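Local atomic coordinates of putative HAD family hydrolase (Streptomyces avermitilis, PDB entry 3MMZ), a protein that is probably the KdsC-like HAD phosphatase domain of a longer protein that is thought to be also an N-acylneuraminate cytidylyltransferase, and binds calcium ions. Residues D[89-92]-D[93-97]. Sequence-based numbering, arbitrary orientation.
Sequences LALK and QWCEE
Leu91 O accepts a nearly straight hydrogen bond from Cys95 N, with 3.0 Å between the two atoms and an N-H...O angle of 173°. Cys95 SG also lies 3.3 Å from Leu91 O. Further i to i+4 bonds of the same α-helix join Gln93 N to Leu89 O, Trp94 N to Ala90 O and Glu96 N to Lys92 O. On the buried side, Leu91 carries the contact through CD1. Leu91 CD1 meets Cys95 SG at 3.9 Å. Leu91 CD1 also stands obliquely to the Trp94 ring, 4.4 Å from Trp94 CE3. Cys95 turns SG back beside its own backbone N (chi1 -70°), which brings the sulfur over the preceding turn. On the exposed side, Lys92 and Glu96 form a salt bridge one turn apart. Lys92 NZ is 3.6 Å from Glu96 OE2, a rather long pairing. The lysine chain runs extended until chi4 (-77°), where it bends to swing NZ across to the carboxylate. This part of helix 87-98 buries Leu91, Trp94 and Cys95 and leaves Lys92 and Glu96 exposed; it packs on the parallel sheet of the HAD core. Leu91 reaches Leu61 and Tyr107, Trp94 touches Thr57 and Leu59, and Cys95 touches Val105. Leu91 and Lys92 also meet helix 115-120, at Cys117 and Leu120 respectively.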
ATOM      1  N   LEU D  89     -36.091   6.038 -12.805  1.00 15.84           N
ATOM      2  CA  LEU D  89     -37.393   6.694 -13.029  1.00 15.81           C
ATOM      3  C   LEU D  89     -37.611   7.869 -12.088  1.00 15.68           C
ATOM      4  O   LEU D  89     -38.111   8.926 -12.495  1.00 14.76           O
ATOM      5  CB  LEU D  89     -38.536   5.697 -12.867  1.00 16.09           C
ATOM      6  CG  LEU D  89     -38.539   4.524 -13.844  1.00 23.04           C
ATOM      7  CD1 LEU D  89     -39.689   3.590 -13.517  1.00 16.37           C
ATOM      8  CD2 LEU D  89     -38.634   5.043 -15.272  1.00 16.73           C
ATOM      9  N   ALA D  90     -37.219   7.679 -10.829  1.00 16.45           N
ATOM     10  CA  ALA D  90     -37.307   8.733  -9.834  1.00 17.49           C
ATOM     11  C   ALA D  90     -36.451   9.922 -10.266  1.00 17.53           C
ATOM     12  O   ALA D  90     -36.867  11.076 -10.140  1.00 17.34           O
ATOM     13  CB  ALA D  90     -36.872   8.215  -8.471  1.00 18.05           C
ATOM     14  N   LEU D  91     -35.273   9.619 -10.806  1.00 17.88           N
ATOM     15  CA  LEU D  91     -34.343  10.628 -11.292  1.00 17.98           C
ATOM     16  C   LEU D  91     -34.852  11.348 -12.540  1.00 17.50           C
ATOM     17  O   LEU D  91     -34.755  12.578 -12.629  1.00 17.75           O
ATOM     18  CB  LEU D  91     -32.965   9.999 -11.552  1.00 19.12           C
ATOM     19  CG  LEU D  91     -31.821  10.842 -12.128  1.00 21.40           C
ATOM     20  CD1 LEU D  91     -31.618  12.142 -11.365  1.00 19.83           C
ATOM     21  CD2 LEU D  91     -30.538  10.004 -12.115  1.00 19.92           C
ATOM     22  N   LYS D  92     -35.388  10.595 -13.499  1.00 16.85           N
ATOM     23  CA  LYS D  92     -35.929  11.196 -14.722  1.00 16.97           C
ATOM     24  C   LYS D  92     -37.047  12.189 -14.392  1.00 16.26           C
ATOM     25  O   LYS D  92     -37.061  13.303 -14.911  1.00 16.07           O
ATOM     26  CB  LYS D  92     -36.423  10.124 -15.698  1.00 17.70           C
ATOM     27  CG  LYS D  92     -36.846  10.665 -17.057  1.00 24.71           C
ATOM     28  CD  LYS D  92     -36.947   9.547 -18.081  1.00 19.22           C
ATOM     29  CE  LYS D  92     -37.482  10.041 -19.417  1.00 25.03           C
ATOM     30  NZ  LYS D  92     -38.952  10.240 -19.373  1.00 20.15           N
ATOM     31  N   GLN D  93     -37.960  11.776 -13.517  1.00 16.49           N
ATOM     32  CA  GLN D  93     -39.071  12.613 -13.058  1.00 17.25           C
ATOM     33  C   GLN D  93     -38.578  13.860 -12.305  1.00 16.96           C
ATOM     34  O   GLN D  93     -39.068  14.968 -12.536  1.00 16.48           O
ATOM     35  CB  GLN D  93     -40.018  11.783 -12.176  1.00 18.05           C
ATOM     36  CG  GLN D  93     -41.333  12.486 -11.808  1.00 38.97           C
ATOM     37  CD  GLN D  93     -42.066  11.818 -10.647  1.00 18.76           C
ATOM     38  OE1 GLN D  93     -43.101  11.170 -10.837  1.00 39.11           O
ATOM     39  NE2 GLN D  93     -41.528  11.968  -9.444  1.00 39.11           N
ATOM     40  N   TRP D  94     -37.605  13.678 -11.416  1.00 16.97           N
ATOM     41  CA  TRP D  94     -37.039  14.791 -10.652  1.00 17.56           C
ATOM     42  C   TRP D  94     -36.426  15.847 -11.578  1.00 17.20           C
ATOM     43  O   TRP D  94     -36.700  17.044 -11.424  1.00 17.40           O
ATOM     44  CB  TRP D  94     -36.010  14.268  -9.644  1.00 18.63           C
ATOM     45  CG  TRP D  94     -35.408  15.322  -8.773  1.00 19.92           C
ATOM     46  CD1 TRP D  94     -35.915  15.803  -7.600  1.00 19.60           C
ATOM     47  CD2 TRP D  94     -34.177  16.018  -8.993  1.00 19.50           C
ATOM     48  NE1 TRP D  94     -35.079  16.761  -7.079  1.00 19.65           N
ATOM     49  CE2 TRP D  94     -34.004  16.913  -7.914  1.00 19.71           C
ATOM     50  CE3 TRP D  94     -33.201  15.975 -10.000  1.00 19.82           C
ATOM     51  CZ2 TRP D  94     -32.893  17.755  -7.807  1.00 19.92           C
ATOM     52  CZ3 TRP D  94     -32.089  16.817  -9.892  1.00 20.01           C
ATOM     53  CH2 TRP D  94     -31.949  17.694  -8.802  1.00 19.89           C
ATOM     54  N   CYS D  95     -35.626  15.402 -12.551  1.00 16.22           N
ATOM     55  CA  CYS D  95     -35.056  16.296 -13.562  1.00 16.34           C
ATOM     56  C   CYS D  95     -36.133  17.121 -14.258  1.00 16.84           C
ATOM     57  O   CYS D  95     -35.997  18.334 -14.404  1.00 16.89           O
ATOM     58  CB  CYS D  95     -34.298  15.508 -14.616  1.00 16.34           C
ATOM     59  SG  CYS D  95     -32.768  14.790 -13.988  1.00 20.91           S
ATOM     60  N   GLU D  96     -37.185  16.438 -14.695  1.00 17.27           N
ATOM     61  CA  GLU D  96     -38.315  17.077 -15.378  1.00 18.23           C
ATOM     62  C   GLU D  96     -38.940  18.165 -14.498  1.00 18.78           C
ATOM     63  O   GLU D  96     -39.222  19.280 -14.958  1.00 18.94           O
ATOM     64  CB  GLU D  96     -39.382  16.036 -15.725  1.00 18.45           C
ATOM     65  CG  GLU D  96     -39.002  15.023 -16.801  1.00 31.65           C
ATOM     66  CD  GLU D  96     -40.164  14.099 -17.165  1.00 19.01           C
ATOM     67  OE1 GLU D  96     -41.262  14.614 -17.495  1.00 31.88           O
ATOM     68  OE2 GLU D  96     -39.985  12.863 -17.136  1.00 31.71           O
ATOM     69  N   GLU D  97     -39.136  17.826 -13.228  1.00 18.90           N
ATOM     70  CA  GLU D  97     -39.808  18.689 -12.268  1.00 19.12           C
ATOM     71  C   GLU D  97     -38.982  19.900 -11.876  1.00 19.13           C
ATOM     72  O   GLU D  97     -39.535  20.945 -11.529  1.00 18.82           O
ATOM     73  CB  GLU D  97     -40.135  17.895 -11.019  1.00 18.93           C
ATOM     74  CG  GLU D  97     -41.163  16.826 -11.251  1.00 24.27           C
ATOM     75  CD  GLU D  97     -41.393  15.986 -10.030  1.00 18.65           C
ATOM     76  OE1 GLU D  97     -40.596  16.073  -9.073  1.00 24.22           O
ATOM     77  OE2 GLU D  97     -42.385  15.240 -10.032  1.00 24.52           O
TER